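Local structure of diaminopimelate decarboxylase (Aquifex aeolicus, 2P3E) at residues B[40-43]-B[44-48]; B[89-92]-B[93-97]. The protein probably catalyses the pyridoxal 5'-phosphate-dependent decarboxylation of meso-diaminopimelate to L-lysine, the last step of lysine biosynthesis by the diaminopimelate pathway. One frame throughout, in Å; residues are numbered along the deposited sequence.

Contact 1: residues B[40-43]-B[44-48]; sequences SSNF and IKERF
R47 N reaches back to F43 O at 2.9 Å and E46 N to N42 O at 3.0 Å, two of four bonds that start helix 41-54. S40 is its N-cap: S40 OG accepts from F43 N at 3.0 Å, serving a first-turn amide with no preceding helical carbonyl, a task suited to a short hydroxyl side chain. The same OG bonds to E21, whose carboxylate also takes N42 N. The first-turn bonds continue with K45 N to S41 O and the longer I44 N to S40 O.

Packing centres on F43 and R47, whose side chains run alongside each other. With CG anti to the backbone N (chi1 -173°), the F43 ring stands out from the helix, leaning slightly toward the next turn, and R47 CG lies over one face, a CH-pi contact 3.8 Å from the centroid. The guanidinium plane is 16° from the ring plane, but CG makes the face contact; NH1 forms a salt bridge with E255 and NE bonds to S283 O. With an alanine at F43, R47 CG and CD would probably lose the ring face beside them, leaving the chain freer to turn. Elsewhere, K45 CE rests 3.6 Å from S41 OG, itself bonded to E397.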
ATOM      1  N   SER B  40     -18.861  -5.065 -12.241  1.00 14.47           N
ATOM      2  CA  SER B  40     -20.156  -5.051 -12.936  1.00 14.85           C
ATOM      3  C   SER B  40     -20.375  -3.702 -13.599  1.00 15.22           C
ATOM      4  O   SER B  40     -20.527  -2.675 -12.930  1.00 14.77           O
ATOM      5  CB  SER B  40     -21.300  -5.359 -11.956  1.00 15.62           C
ATOM      6  OG  SER B  40     -22.571  -4.960 -12.490  1.00 17.85           O
ATOM      7  N   SER B  41     -20.428  -3.714 -14.932  1.00 15.22           N
ATOM      8  CA  SER B  41     -20.675  -2.511 -15.700  1.00 16.10           C
ATOM      9  C   SER B  41     -22.032  -1.885 -15.351  1.00 16.23           C
ATOM     10  O   SER B  41     -22.123  -0.668 -15.112  1.00 15.91           O
ATOM     11  CB  SER B  41     -20.600  -2.828 -17.202  1.00 15.96           C
ATOM     12  OG  SER B  41     -20.742  -1.658 -17.972  1.00 16.41           O
ATOM     13  N   ASN B  42     -23.079  -2.714 -15.311  1.00 16.65           N
ATOM     14  CA  ASN B  42     -24.426  -2.197 -15.083  1.00 17.26           C
ATOM     15  C   ASN B  42     -24.644  -1.708 -13.664  1.00 16.99           C
ATOM     16  O   ASN B  42     -25.447  -0.800 -13.447  1.00 16.42           O
ATOM     17  CB  ASN B  42     -25.507  -3.203 -15.499  1.00 17.97           C
ATOM     18  CG  ASN B  42     -25.734  -3.201 -16.993  1.00 19.46           C
ATOM     19  OD1 ASN B  42     -26.131  -2.183 -17.565  1.00 21.64           O
ATOM     20  ND2 ASN B  42     -25.425  -4.328 -17.649  1.00 21.78           N
ATOM     21  N   PHE B  43     -23.943  -2.306 -12.698  1.00 16.16           N
ATOM     22  CA  PHE B  43     -23.973  -1.768 -11.331  1.00 15.97           C
ATOM     23  C   PHE B  43     -23.437  -0.341 -11.278  1.00 15.41           C
ATOM     24  O   PHE B  43     -24.072   0.543 -10.677  1.00 15.41           O
ATOM     25  CB  PHE B  43     -23.215  -2.657 -10.333  1.00 15.76           C
ATOM     26  CG  PHE B  43     -23.368  -2.225  -8.886  1.00 17.67           C
ATOM     27  CD1 PHE B  43     -24.412  -2.720  -8.104  1.00 18.35           C
ATOM     28  CD2 PHE B  43     -22.481  -1.307  -8.313  1.00 18.66           C
ATOM     29  CE1 PHE B  43     -24.562  -2.324  -6.776  1.00 18.99           C
ATOM     30  CE2 PHE B  43     -22.612  -0.919  -6.972  1.00 17.55           C
ATOM     31  CZ  PHE B  43     -23.663  -1.433  -6.207  1.00 17.49           C
ATOM     32  N   ILE B  44     -22.266  -0.120 -11.881  1.00 15.14           N
ATOM     33  CA  ILE B  44     -21.638   1.207 -11.910  1.00 15.15           C
ATOM     34  C   ILE B  44     -22.584   2.242 -12.534  1.00 16.17           C
ATOM     35  O   ILE B  44     -22.825   3.311 -11.947  1.00 15.57           O
ATOM     36  CB  ILE B  44     -20.281   1.189 -12.654  1.00 15.14           C
ATOM     37  CG1 ILE B  44     -19.256   0.314 -11.906  1.00 15.28           C
ATOM     38  CG2 ILE B  44     -19.721   2.600 -12.791  1.00 14.06           C
ATOM     39  CD1 ILE B  44     -18.024  -0.050 -12.730  1.00 15.22           C
ATOM     40  N   LYS B  45     -23.107   1.920 -13.725  1.00 16.11           N
ATOM     41  CA  LYS B  45     -24.009   2.810 -14.462  1.00 17.45           C
ATOM     42  C   LYS B  45     -25.250   3.146 -13.640  1.00 17.29           C
ATOM     43  O   LYS B  45     -25.668   4.304 -13.607  1.00 17.99           O
ATOM     44  CB  LYS B  45     -24.425   2.202 -15.824  1.00 17.42           C
ATOM     45  CG  LYS B  45     -23.299   2.040 -16.856  0.70 18.71           C
ATOM     46  CD  LYS B  45     -23.744   1.143 -18.035  0.70 21.19           C
ATOM     47  CE  LYS B  45     -22.702   1.101 -19.156  1.00 25.29           C
ATOM     48  NZ  LYS B  45     -23.284   0.469 -20.386  1.00 27.90           N
ATOM     49  N   GLU B  46     -25.829   2.141 -12.989  1.00 17.68           N
ATOM     50  CA  GLU B  46     -27.063   2.316 -12.214  1.00 18.56           C
ATOM     51  C   GLU B  46     -26.868   3.109 -10.919  1.00 18.33           C
ATOM     52  O   GLU B  46     -27.756   3.874 -10.531  1.00 16.84           O
ATOM     53  CB  GLU B  46     -27.730   0.976 -11.902  1.00 19.19           C
ATOM     54  CG  GLU B  46     -28.406   0.365 -13.123  0.90 22.30           C
ATOM     55  CD  GLU B  46     -28.679  -1.117 -12.981  0.50 24.16           C
ATOM     56  OE1 GLU B  46     -28.705  -1.633 -11.844  0.30 22.82           O
ATOM     57  OE2 GLU B  46     -28.875  -1.765 -14.032  1.00 27.26           O
ATOM     58  N   ARG B  47     -25.723   2.925 -10.253  1.00 17.57           N
ATOM     59  CA  ARG B  47     -25.388   3.786  -9.102  1.00 17.99           C
ATOM     60  C   ARG B  47     -25.237   5.248  -9.512  1.00 17.53           C
ATOM     61  O   ARG B  47     -25.703   6.150  -8.798  1.00 17.24           O
ATOM     62  CB  ARG B  47     -24.108   3.322  -8.385  1.00 17.80           C
ATOM     63  CG  ARG B  47     -24.180   1.896  -7.848  1.00 21.39           C
ATOM     64  CD  ARG B  47     -25.234   1.711  -6.766  1.00 26.30           C
ATOM     65  NE  ARG B  47     -24.756   2.301  -5.517  1.00 29.53           N
ATOM     66  CZ  ARG B  47     -25.178   1.964  -4.301  0.80 30.92           C
ATOM     67  NH1 ARG B  47     -26.124   1.027  -4.141  1.00 30.86           N
ATOM     68  NH2 ARG B  47     -24.653   2.575  -3.242  1.00 30.12           N
ATOM     69  N   PHE B  48     -24.552   5.484 -10.631  1.00 16.85           N
ATOM     70  CA  PHE B  48     -24.395   6.836 -11.138  1.00 16.98           C
ATOM     71  C   PHE B  48     -25.751   7.451 -11.492  1.00 17.39           C
ATOM     72  O   PHE B  48     -26.014   8.619 -11.168  1.00 16.01           O
ATOM     73  CB  PHE B  48     -23.460   6.916 -12.354  1.00 16.80           C
ATOM     74  CG  PHE B  48     -23.314   8.315 -12.905  1.00 16.75           C
ATOM     75  CD1 PHE B  48     -22.459   9.226 -12.304  1.00 15.42           C
ATOM     76  CD2 PHE B  48     -24.060   8.726 -14.016  1.00 18.01           C
ATOM     77  CE1 PHE B  48     -22.332  10.536 -12.796  1.00 16.30           C
ATOM     78  CE2 PHE B  48     -23.928  10.033 -14.528  1.00 16.48           C
ATOM     79  CZ  PHE B  48     -23.079  10.939 -13.907  1.00 17.17           C
TER

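Contact 2: residues B[89-92]-B[93-97]; sequences GELY and LAKKA
L93 N to G89 O, A94 N to E90 O, K95 N to L91 O and K96 N to Y92 O form four successive i to i+4 backbone bonds. The shortest, A94 N to E90 O, is 2.7 Å; all four are fairly straight at hydrogen, from 154° to 165°.

The aromatic contact is that of Y92 with K96. K96 CG stands over one face of the ring, displaced toward its rim, in a CH-pi contact 4.2 Å from the centroid. The lysine chain bends at chi2 (-88°), which carries CE past the rim, 3.7 Å from Y92 CE1. Tyrosine suits this spot because it offers an apolar face to the lysine while its OH bonds to D411 of the second subunit.

These turns belong to helix 88-96, the link between parallel strands 82-85 and 104-106 in a beta-alpha-beta unit of the TIM-barrel domain.

Among aliphatic contacts, L91 CD1 meets K95 CD at 3.8 Å. L91 also packs on I85 and I104, whereas the K95 chain turns at chi3 and carries NZ to S122 OG. A94, small enough to sit against the barrel, touches A83 and I104.

The E90 carboxylate points elsewhere: OE1 accepts from V86 N, and the side chain touches K65, the lysine that probably carries the pyridoxal phosphate, which is not attached in this structure.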
ATOM      1  N   GLY B  89      -2.018  13.215 -11.505  1.00 13.04           N
ATOM      2  CA  GLY B  89      -2.304  11.912 -12.114  1.00 12.54           C
ATOM      3  C   GLY B  89      -3.784  11.681 -12.393  1.00 12.30           C
ATOM      4  O   GLY B  89      -4.144  11.093 -13.421  1.00 12.52           O
ATOM      5  N   GLU B  90      -4.642  12.105 -11.466  1.00 12.30           N
ATOM      6  CA  GLU B  90      -6.111  11.978 -11.644  1.00 12.20           C
ATOM      7  C   GLU B  90      -6.637  12.966 -12.684  1.00 12.43           C
ATOM      8  O   GLU B  90      -7.583  12.659 -13.421  1.00 12.48           O
ATOM      9  CB  GLU B  90      -6.840  12.116 -10.301  1.00 12.69           C
ATOM     10  CG  GLU B  90      -6.411  11.056  -9.254  1.00 11.92           C
ATOM     11  CD  GLU B  90      -7.280  11.048  -7.998  1.00 13.25           C
ATOM     12  OE1 GLU B  90      -8.043  12.026  -7.749  1.00 14.24           O
ATOM     13  OE2 GLU B  90      -7.196  10.045  -7.251  1.00 13.29           O
ATOM     14  N   LEU B  91      -5.999  14.128 -12.764  1.00 13.19           N
ATOM     15  CA  LEU B  91      -6.282  15.081 -13.861  1.00 13.78           C
ATOM     16  C   LEU B  91      -6.008  14.419 -15.224  1.00 14.23           C
ATOM     17  O   LEU B  91      -6.858  14.440 -16.117  1.00 13.24           O
ATOM     18  CB  LEU B  91      -5.466  16.362 -13.706  1.00 12.86           C
ATOM     19  CG  LEU B  91      -5.662  17.414 -14.829  1.00 14.90           C
ATOM     20  CD1 LEU B  91      -7.093  17.982 -14.854  1.00 14.01           C
ATOM     21  CD2 LEU B  91      -4.641  18.540 -14.730  1.00 14.30           C
ATOM     22  N   TYR B  92      -4.812  13.849 -15.353  1.00 15.37           N
ATOM     23  CA  TYR B  92      -4.387  13.107 -16.556  1.00 16.70           C
ATOM     24  C   TYR B  92      -5.413  12.042 -16.887  1.00 17.12           C
ATOM     25  O   TYR B  92      -5.880  11.949 -18.027  1.00 17.63           O
ATOM     26  CB  TYR B  92      -2.981  12.520 -16.326  1.00 17.03           C
ATOM     27  CG  TYR B  92      -2.629  11.232 -17.064  1.00 18.93           C
ATOM     28  CD1 TYR B  92      -1.895  11.264 -18.250  1.00 20.74           C
ATOM     29  CD2 TYR B  92      -2.990   9.985 -16.541  1.00 19.44           C
ATOM     30  CE1 TYR B  92      -1.552  10.090 -18.930  1.00 20.72           C
ATOM     31  CE2 TYR B  92      -2.670   8.799 -17.219  1.00 22.22           C
ATOM     32  CZ  TYR B  92      -1.948   8.867 -18.407  1.00 20.65           C
ATOM     33  OH  TYR B  92      -1.614   7.697 -19.049  1.00 22.56           O
ATOM     34  N   LEU B  93      -5.784  11.268 -15.869  1.00 17.62           N
ATOM     35  CA  LEU B  93      -6.722  10.174 -16.019  1.00 18.43           C
ATOM     36  C   LEU B  93      -8.101  10.647 -16.441  1.00 18.47           C
ATOM     37  O   LEU B  93      -8.690  10.107 -17.385  1.00 18.54           O
ATOM     38  CB  LEU B  93      -6.790   9.420 -14.706  1.00 18.95           C
ATOM     39  CG  LEU B  93      -7.381   8.026 -14.655  1.00 20.95           C
ATOM     40  CD1 LEU B  93      -6.459   7.012 -15.330  1.00 19.83           C
ATOM     41  CD2 LEU B  93      -7.501   7.750 -13.194  1.00 22.96           C
ATOM     42  N   ALA B  94      -8.611  11.686 -15.773  1.00 18.41           N
ATOM     43  CA  ALA B  94      -9.940  12.224 -16.109  1.00 18.60           C
ATOM     44  C   ALA B  94      -9.949  12.677 -17.575  1.00 19.37           C
ATOM     45  O   ALA B  94     -10.874  12.347 -18.330  1.00 18.85           O
ATOM     46  CB  ALA B  94     -10.303  13.398 -15.168  1.00 17.74           C
ATOM     47  N   LYS B  95      -8.900  13.405 -17.963  1.00 20.35           N
ATOM     48  CA  LYS B  95      -8.774  13.939 -19.331  1.00 22.92           C
ATOM     49  C   LYS B  95      -8.671  12.851 -20.403  1.00 23.60           C
ATOM     50  O   LYS B  95      -9.326  12.949 -21.438  1.00 24.92           O
ATOM     51  CB  LYS B  95      -7.609  14.940 -19.427  1.00 22.51           C
ATOM     52  CG  LYS B  95      -7.944  16.309 -18.813  1.00 23.67           C
ATOM     53  CD  LYS B  95      -6.699  17.170 -18.554  1.00 24.60           C
ATOM     54  CE  LYS B  95      -6.214  17.888 -19.795  1.00 27.00           C
ATOM     55  NZ  LYS B  95      -5.104  18.847 -19.494  1.00 28.61           N
ATOM     56  N   LYS B  96      -7.883  11.808 -20.130  1.00 25.17           N
ATOM     57  CA  LYS B  96      -7.756  10.649 -21.008  1.00 26.00           C
ATOM     58  C   LYS B  96      -9.061   9.902 -21.159  1.00 26.23           C
ATOM     59  O   LYS B  96      -9.331   9.319 -22.222  1.00 26.88           O
ATOM     60  CB  LYS B  96      -6.718   9.660 -20.464  1.00 27.28           C
ATOM     61  CG  LYS B  96      -5.277  10.046 -20.714  1.00 29.87           C
ATOM     62  CD  LYS B  96      -4.783   9.531 -22.055  1.00 33.68           C
ATOM     63  CE  LYS B  96      -3.300   9.805 -22.190  1.00 34.13           C
ATOM     64  NZ  LYS B  96      -2.839   9.588 -23.596  1.00 36.56           N
ATOM     65  N   ALA B  97      -9.859   9.892 -20.095  1.00 24.60           N
ATOM     66  CA  ALA B  97     -11.166   9.247 -20.132  1.00 24.10           C
ATOM     67  C   ALA B  97     -12.263  10.104 -20.776  1.00 23.01           C
ATOM     68  O   ALA B  97     -13.425   9.694 -20.822  1.00 23.74           O
ATOM     69  CB  ALA B  97     -11.576   8.799 -18.720  1.00 23.70           C
TER

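Overall arrangement
Both contacts lie within one continuous stretch that is mostly helix, but they serve different seams of the subunit. Contact 1, partly buried, begins where strand 36-40 of the mixed sheet gives way to helix 41-54, and its polar side chains mostly reach glutamates of the same chain. Contact 2 is the more buried and belongs to a barrel helix; one side packs on strands 82-85 and 104-106 and another meets the second subunit, which contact 1 does not touch. Each pairs an aromatic ring with a long basic chain four residues on, yet the arginine is held by a carboxylate and a backbone carbonyl, whereas the lysine is exposed. Their centres lie 20 Å apart, with helix 70-78 touching both.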